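Local coordinates for cellulase (Rhodothermus marinus, PDB 3B7M), which probably hydrolyses internal beta-1,4-glucosidic bonds of cellulose as a family 12 endoglucanase, in an engineered form made to be active at moderate temperature yet thermostable, at residues Val144-Ala147 / Met152-Ile155; Pro60-Ala65 / Ala209-Thr214; Val3-Cys6 / Thr11-Val14. All coordinates share one frame; numbering follows the deposited sequence.

Contact 1: Val144-Ala147 / Met152-Ile155; sequences VWYA and MNVI
Ala147 and Val154 exchange both of their backbone hydrogen bonds across a beta hairpin made by strands 140-148 and 152-159 in the larger sheet of the jelly roll. Ala147 N gives to Val154 O at 2.9 Å, and Val154 N returns the bond to Ala147 O. This is an antiparallel hydrogen-bonded pair, and its side chains share one face, with Ala147 CB 4.2 Å from Val154 CB. One step along, Tyr146 and Ile155 form the non-hydrogen-bonded pair on the other face, where the alpha hydrogens take over: Tyr146 CA lies 3.5 Å from Val154 O, and Ile155 CA is 3.4 Å from Trp145 O.

On that face the phenol does the side-chain work. With CG anti to the backbone N (chi1 180°), the Tyr146 ring runs across to the neighbouring strand. Ile155 CG1 meets it at the edge, in the ring plane, 3.9 Å from Tyr146 CD1. Farther out, the ring passes Asn153 CB, and its hydroxyl reaches the carboxamide, whose plane stands 72° from that of the ring.

Outside the hairpin, Tyr183 borders this group: its ring stacks on that of Tyr146, the Ile155 side chain also touches Tyr183, and the Tyr183 carbonyl oxygen takes a hydrogen bond from Asn153 ND2. That bond should limit rotation of the amide. Beside it, the phenol oxygen Tyr146 OH sits 3.2 Å from Asn153 CG.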
loop_
_atom_site.group_PDB
_atom_site.type_symbol
_atom_site.label_atom_id
_atom_site.label_comp_id
_atom_site.label_asym_id
_atom_site.label_seq_id
_atom_site.Cartn_x
_atom_site.Cartn_y
_atom_site.Cartn_z
ATOM N N VAL A 144 13.948 2.702 -7.413
ATOM C CA VAL A 144 13.170 1.581 -7.901
ATOM C C VAL A 144 13.847 0.317 -7.393
ATOM O O VAL A 144 15.053 0.137 -7.565
ATOM C CB VAL A 144 13.084 1.557 -9.456
ATOM C CG1 VAL A 144 12.152 0.435 -9.943
ATOM C CG2 VAL A 144 12.599 2.915 -9.991
ATOM N N TRP A 145 13.053 -0.537 -6.752
ATOM C CA TRP A 145 13.505 -1.819 -6.256
ATOM C C TRP A 145 12.679 -2.889 -6.949
ATOM O O TRP A 145 11.474 -2.707 -7.185
ATOM C CB TRP A 145 13.318 -1.921 -4.738
ATOM C CG TRP A 145 14.116 -0.916 -3.942
ATOM C CD1 TRP A 145 13.880 0.431 -3.839
ATOM C CD2 TRP A 145 15.277 -1.182 -3.150
ATOM N NE1 TRP A 145 14.819 1.012 -3.027
ATOM C CE2 TRP A 145 15.687 0.045 -2.587
ATOM C CE3 TRP A 145 16.012 -2.337 -2.864
ATOM C CZ2 TRP A 145 16.799 0.151 -1.750
ATOM C CZ3 TRP A 145 17.124 -2.227 -2.029
ATOM C CH2 TRP A 145 17.504 -0.993 -1.484
ATOM N N TYR A 146 13.318 -4.007 -7.260
ATOM C CA TYR A 146 12.639 -5.092 -7.948
ATOM C C TYR A 146 12.999 -6.452 -7.363
ATOM O O TYR A 146 14.173 -6.748 -7.123
ATOM C CB TYR A 146 12.930 -5.053 -9.453
ATOM C CG TYR A 146 12.256 -6.165 -10.223
ATOM C CD1 TYR A 146 10.873 -6.179 -10.379
ATOM C CD2 TYR A 146 12.999 -7.211 -10.789
ATOM C CE1 TYR A 146 10.235 -7.191 -11.073
ATOM C CE2 TYR A 146 12.361 -8.245 -11.498
ATOM C CZ TYR A 146 10.977 -8.217 -11.632
ATOM O OH TYR A 146 10.306 -9.211 -12.313
ATOM N N ALA A 147 11.965 -7.263 -7.141
ATOM C CA ALA A 147 12.109 -8.631 -6.661
ATOM C C ALA A 147 11.344 -9.570 -7.570
ATOM O O ALA A 147 10.154 -9.359 -7.859
ATOM C CB ALA A 147 11.597 -8.762 -5.240
ATOM N N MET A 152 5.319 -14.064 -7.782
ATOM C CA MET A 152 4.902 -12.665 -7.818
ATOM C C MET A 152 6.077 -11.691 -7.881
ATOM O O MET A 152 6.973 -11.742 -7.034
ATOM C CB MET A 152 4.076 -12.354 -6.565
ATOM C CG MET A 152 3.170 -11.133 -6.709
ATOM S SD MET A 152 2.202 -10.794 -5.233
ATOM C CE MET A 152 1.741 -12.450 -4.696
ATOM N N ASN A 153 6.061 -10.810 -8.882
ATOM C CA ASN A 153 6.953 -9.645 -8.923
ATOM C C ASN A 153 6.553 -8.607 -7.872
ATOM O O ASN A 153 5.376 -8.282 -7.743
ATOM C CB ASN A 153 6.894 -8.938 -10.285
ATOM C CG ASN A 153 7.287 -9.827 -11.443
ATOM O OD1 ASN A 153 7.806 -10.939 -11.262
ATOM N ND2 ASN A 153 7.044 -9.332 -12.658
ATOM N N VAL A 154 7.537 -8.084 -7.143
ATOM C CA VAL A 154 7.335 -6.917 -6.287
ATOM C C VAL A 154 8.175 -5.753 -6.813
ATOM O O VAL A 154 9.399 -5.859 -6.904
ATOM C CB VAL A 154 7.720 -7.171 -4.798
ATOM C CG1 VAL A 154 7.253 -6.001 -3.926
ATOM C CG2 VAL A 154 7.140 -8.493 -4.285
ATOM N N ILE A 155 7.502 -4.658 -7.164
ATOM C CA ILE A 155 8.158 -3.435 -7.626
ATOM C C ILE A 155 7.873 -2.366 -6.587
ATOM O O ILE A 155 6.706 -2.104 -6.274
ATOM C CB ILE A 155 7.639 -2.959 -9.025
ATOM C CG1 ILE A 155 7.533 -4.126 -10.019
ATOM C CG2 ILE A 155 8.529 -1.836 -9.604
ATOM C CD1 ILE A 155 6.094 -4.558 -10.346
#

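Contact 2: Pro60-Ala65 / Ala209-Thr214; sequences PNIQFA and ADFSVT
Ile62 is the first residue of 60-65 to touch strand 207-215, and it does so by lying on the ring of Phe211. The two strands belong to different sheets; their touching parts run in nearly the same direction, 17° apart, and no hydrogen bond passes between them, so side chains alone fill the space. All three outer carbons of Ile62 take part. The methyl CG2 sits over one face of the Phe211 ring in a CH-pi contact, 3.9 Å from the ring centroid and 18° off the ring normal, displaced somewhat toward the rim. The other branch follows the CD2 side: with CG1 anti to the backbone N (chi1 180°), Ile62 CG1 and CD1 each lie 3.7 Å from Phe211 CD2. The Ile62 chain and the Phe211 ring lie alongside each other, pointing opposite ways. Shortened to an alanine here, the side chain would lose CG1, CG2 and CD1, which is likely to leave that face of Phe211 without its aliphatic cover and open a gap between the sheets.

Gln63 points the other way and bonds to Gln194 within its own sheet. Phe64 turns back inward, and its ring meets Val213 more lightly, Phe64 CD2 lying 4.2 Å from Val213 CG1.

Neighbours extend this layer. Tyr19 packs edge-to-face with Phe211, touches Ile62 and puts its hydroxyl in a hydrogen bond with Val213 N, while Thr80 and Trp82 of strand 78-85 also lie against Phe211. Alternate residues facing inward from two stacked sheets, Ile62 and Phe64 from one and Phe211 and Val213 from the other, form part of the hydrophobic core of the beta-jelly-roll sandwich of family 12 glycoside hydrolases.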
loop_
_atom_site.group_PDB
_atom_site.type_symbol
_atom_site.label_atom_id
_atom_site.label_comp_id
_atom_site.label_asym_id
_atom_site.label_seq_id
_atom_site.Cartn_x
_atom_site.Cartn_y
_atom_site.Cartn_z
ATOM N N PRO A 60 -1.906 -2.728 8.487
ATOM C CA PRO A 60 -3.269 -2.197 8.589
ATOM C C PRO A 60 -3.429 -1.197 7.455
ATOM O O PRO A 60 -2.496 -0.448 7.167
ATOM C CB PRO A 60 -3.271 -1.479 9.940
ATOM C CG PRO A 60 -1.799 -1.133 10.190
ATOM C CD PRO A 60 -1.060 -2.319 9.633
ATOM N N ASN A 61 -4.576 -1.209 6.786
ATOM C CA ASN A 61 -4.684 -0.478 5.529
ATOM C C ASN A 61 -6.097 -0.067 5.175
ATOM O O ASN A 61 -7.065 -0.617 5.696
ATOM C CB ASN A 61 -4.070 -1.298 4.382
ATOM C CG ASN A 61 -4.901 -2.506 4.016
ATOM O OD1 ASN A 61 -5.742 -2.429 3.132
ATOM N ND2 ASN A 61 -4.682 -3.624 4.705
ATOM N N ILE A 62 -6.211 0.913 4.287
ATOM C CA ILE A 62 -7.488 1.221 3.661
ATOM C C ILE A 62 -7.394 0.847 2.182
ATOM O O ILE A 62 -6.389 1.146 1.525
ATOM C CB ILE A 62 -7.907 2.703 3.878
ATOM C CG1 ILE A 62 -9.256 2.998 3.201
ATOM C CG2 ILE A 62 -6.784 3.662 3.456
ATOM C CD1 ILE A 62 -9.947 4.287 3.716
ATOM N N GLN A 63 -8.428 0.183 1.668
ATOM C CA GLN A 63 -8.372 -0.420 0.339
ATOM C C GLN A 63 -9.534 0.034 -0.528
ATOM O O GLN A 63 -10.659 0.129 -0.038
ATOM C CB GLN A 63 -8.422 -1.959 0.461
ATOM C CG GLN A 63 -8.452 -2.674 -0.875
ATOM C CD GLN A 63 -8.739 -4.162 -0.772
ATOM O OE1 GLN A 63 -7.834 -4.983 -0.892
ATOM N NE2 GLN A 63 -10.010 -4.516 -0.583
ATOM N N PHE A 64 -9.245 0.316 -1.799
ATOM C CA PHE A 64 -10.263 0.484 -2.836
ATOM C C PHE A 64 -10.148 -0.716 -3.769
ATOM O O PHE A 64 -9.104 -0.911 -4.406
ATOM C CB PHE A 64 -10.060 1.805 -3.618
ATOM C CG PHE A 64 -11.021 1.995 -4.777
ATOM C CD1 PHE A 64 -12.395 2.113 -4.557
ATOM C CD2 PHE A 64 -10.547 2.080 -6.093
ATOM C CE1 PHE A 64 -13.286 2.296 -5.631
ATOM C CE2 PHE A 64 -11.427 2.256 -7.175
ATOM C CZ PHE A 64 -12.798 2.360 -6.945
ATOM N N ALA A 65 -11.190 -1.548 -3.796
ATOM C CA ALA A 65 -11.253 -2.671 -4.729
ATOM C C ALA A 65 -11.881 -2.136 -6.002
ATOM O O ALA A 65 -12.896 -1.439 -5.943
ATOM C CB ALA A 65 -12.078 -3.801 -4.156
ATOM N N ALA A 209 -5.268 9.363 7.109
ATOM C CA ALA A 209 -6.406 10.279 6.913
ATOM C C ALA A 209 -6.571 10.714 5.480
ATOM O O ALA A 209 -5.622 10.673 4.687
ATOM C CB ALA A 209 -6.278 11.522 7.819
ATOM N N ASP A 210 -7.793 11.139 5.164
ATOM C CA ASP A 210 -8.117 11.835 3.916
ATOM C C ASP A 210 -7.830 10.987 2.679
ATOM O O ASP A 210 -7.387 11.519 1.671
ATOM C CB ASP A 210 -7.335 13.161 3.782
ATOM C CG ASP A 210 -7.637 14.156 4.889
ATOM O OD1 ASP A 210 -8.752 14.145 5.455
ATOM O OD2 ASP A 210 -6.732 14.964 5.193
ATOM N N PHE A 211 -8.071 9.686 2.753
ATOM C CA PHE A 211 -7.777 8.824 1.627
ATOM C C PHE A 211 -8.826 8.962 0.537
ATOM O O PHE A 211 -10.030 9.029 0.812
ATOM C CB PHE A 211 -7.688 7.384 2.088
ATOM C CG PHE A 211 -7.422 6.392 0.993
ATOM C CD1 PHE A 211 -6.146 6.265 0.437
ATOM C CD2 PHE A 211 -8.438 5.530 0.566
ATOM C CE1 PHE A 211 -5.891 5.308 -0.561
ATOM C CE2 PHE A 211 -8.201 4.568 -0.430
ATOM C CZ PHE A 211 -6.917 4.448 -0.983
ATOM N N SER A 212 -8.343 8.988 -0.700
ATOM C CA SER A 212 -9.180 9.085 -1.877
ATOM C C SER A 212 -8.504 8.367 -3.048
ATOM O O SER A 212 -7.288 8.485 -3.218
ATOM C CB SER A 212 -9.357 10.563 -2.212
ATOM O OG SER A 212 -10.161 10.714 -3.349
ATOM N N VAL A 213 -9.268 7.608 -3.838
ATOM C CA VAL A 213 -8.744 7.028 -5.095
ATOM C C VAL A 213 -9.742 7.168 -6.242
ATOM O O VAL A 213 -10.921 6.863 -6.090
ATOM C CB VAL A 213 -8.337 5.523 -4.984
ATOM C CG1 VAL A 213 -7.556 5.079 -6.229
ATOM C CG2 VAL A 213 -7.476 5.292 -3.803
ATOM N N THR A 214 -9.250 7.621 -7.388
ATOM C CA THR A 214 -10.058 7.763 -8.586
ATOM C C THR A 214 -9.484 6.859 -9.660
ATOM O O THR A 214 -8.299 6.936 -9.958
ATOM C CB THR A 214 -10.055 9.219 -9.081
ATOM O OG1 THR A 214 -10.738 10.031 -8.129
ATOM C CG2 THR A 214 -10.775 9.337 -10.421
#

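Contact 3: Val3-Cys6 / Thr11-Val14; sequences VELC and TRTV
Leu5 sets its CD2 methyl squarely over the centre of the Arg12 guanidinium, 3.8 Å from Arg12 CZ, so that one face of the flat cation rests on aliphatic carbon. The arginine gets there by folding back. Its first torsion (chi1 -76°), with CG beside the backbone N, puts CG near both Leu5 methyls; the bend at chi2 (-64°) then turns CD and the guanidinium back toward the Thr11 carbonyl. There Arg12 NH1 donates to Thr11 O at 3.0 Å; the acceptor lies in the guanidinium plane, although the donor stands 36° out of the carbonyl plane. This bond should limit the rotation of the guanidinium under Leu5.

Val3, in one of its two modelled conformers, adds a looser and doubtful touch, CG1 lying 4.2 Å from Arg12 NE.

The contact joins strand 2-5, at the edge of the smaller sheet, to strand 11-14, at the edge of the larger one. Cys6, which follows strand 2-5, is tied by a disulfide to Cys33. No hydrogen bond or salt bridge crosses between the segments; what they share directly is van der Waals contact, chiefly of Leu5 with the guanidinium face, while NH1 still bonds Thr11 O. Aliphatic carbon can cover the face of the cation without taking its in-plane donors.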
loop_
_atom_site.group_PDB
_atom_site.type_symbol
_atom_site.label_atom_id
_atom_site.label_comp_id
_atom_site.label_asym_id
_atom_site.label_seq_id
_atom_site.Cartn_x
_atom_site.Cartn_y
_atom_site.Cartn_z
ATOM N N VAL A 3 -15.022 3.125 15.736
ATOM C CA VAL A 3 -14.931 1.813 16.413
ATOM C C VAL A 3 -13.475 1.367 16.473
ATOM O O VAL A 3 -12.652 1.693 15.621
ATOM C CB VAL A 3 -15.876 0.689 15.807
ATOM C CG1 VAL A 3 -15.398 0.235 14.425
ATOM C CG2 VAL A 3 -16.080 -0.554 16.793
ATOM N N GLU A 4 -13.146 0.655 17.549
ATOM C CA GLU A 4 -11.800 0.128 17.704
ATOM C C GLU A 4 -11.781 -1.355 17.362
ATOM O O GLU A 4 -12.554 -2.134 17.914
ATOM C CB GLU A 4 -11.246 0.362 19.104
ATOM C CG GLU A 4 -9.755 0.004 19.208
ATOM C CD GLU A 4 -9.139 0.331 20.555
ATOM O OE1 GLU A 4 -9.605 -0.185 21.604
ATOM O OE2 GLU A 4 -8.163 1.101 20.565
ATOM N N LEU A 5 -10.906 -1.723 16.429
ATOM C CA LEU A 5 -10.788 -3.089 15.925
ATOM C C LEU A 5 -9.504 -3.680 16.454
ATOM O O LEU A 5 -8.435 -3.171 16.138
ATOM C CB LEU A 5 -10.723 -3.109 14.381
ATOM C CG LEU A 5 -11.815 -2.433 13.542
ATOM C CD1 LEU A 5 -11.523 -2.646 12.063
ATOM C CD2 LEU A 5 -13.189 -2.978 13.889
ATOM N N CYS A 6 -9.598 -4.768 17.209
ATOM C CA CYS A 6 -8.423 -5.356 17.851
ATOM C C CYS A 6 -8.173 -6.800 17.405
ATOM O O CYS A 6 -7.186 -7.421 17.807
ATOM C CB CYS A 6 -8.543 -5.280 19.387
ATOM S SG CYS A 6 -8.463 -3.588 20.092
ATOM N N THR A 11 -12.143 -6.327 9.814
ATOM C CA THR A 11 -12.306 -5.368 8.733
ATOM C C THR A 11 -13.632 -4.620 8.876
ATOM O O THR A 11 -14.572 -5.116 9.507
ATOM C CB THR A 11 -12.201 -6.048 7.350
ATOM O OG1 THR A 11 -12.214 -5.052 6.322
ATOM C CG2 THR A 11 -13.359 -7.015 7.132
ATOM N N ARG A 12 -13.687 -3.423 8.303
ATOM C CA ARG A 12 -14.913 -2.622 8.241
ATOM C C ARG A 12 -15.014 -1.920 6.889
ATOM O O ARG A 12 -14.018 -1.405 6.376
ATOM C CB ARG A 12 -14.927 -1.547 9.340
ATOM C CG ARG A 12 -15.249 -2.058 10.757
ATOM C CD ARG A 12 -16.657 -2.639 10.865
ATOM N NE ARG A 12 -16.975 -2.982 12.252
ATOM C CZ ARG A 12 -16.643 -4.124 12.849
ATOM N NH1 ARG A 12 -15.976 -5.067 12.189
ATOM N NH2 ARG A 12 -16.985 -4.324 14.111
ATOM N N THR A 13 -16.215 -1.909 6.319
ATOM C CA THR A 13 -16.521 -1.125 5.133
ATOM C C THR A 13 -16.776 0.298 5.611
ATOM O O THR A 13 -17.448 0.493 6.638
ATOM C CB THR A 13 -17.786 -1.670 4.406
ATOM O OG1 THR A 13 -17.645 -3.077 4.159
ATOM C CG2 THR A 13 -18.006 -0.957 3.095
ATOM N N VAL A 14 -16.247 1.279 4.890
ATOM C CA VAL A 14 -16.359 2.672 5.294
ATOM C C VAL A 14 -16.693 3.560 4.094
ATOM O O VAL A 14 -16.752 3.085 2.949
ATOM C CB VAL A 14 -15.025 3.173 5.940
ATOM C CG1 VAL A 14 -14.670 2.344 7.189
ATOM C CG2 VAL A 14 -13.887 3.121 4.929
#

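From the N terminus, contact 3 closes first: a short connection, residues 6-10, takes the chain from the edge of the smaller sheet to the edge of the larger. Contact 2 then opens at 60-65 and closes only at 209-214, near the C terminus, spanning much of the chain and joining the two sheets in the core. Within that long span lies contact 1, a local hairpin toward the far side of the larger sheet, about 22 Å from contact 2 between centres. Contact 3 precedes both in series, and none cross. Contacts 2 and 3 touch, Ile62 CD1 lying 4.3 Å from Val14 CG2, whereas contact 1 stands apart on the opposite side of the chain's centre.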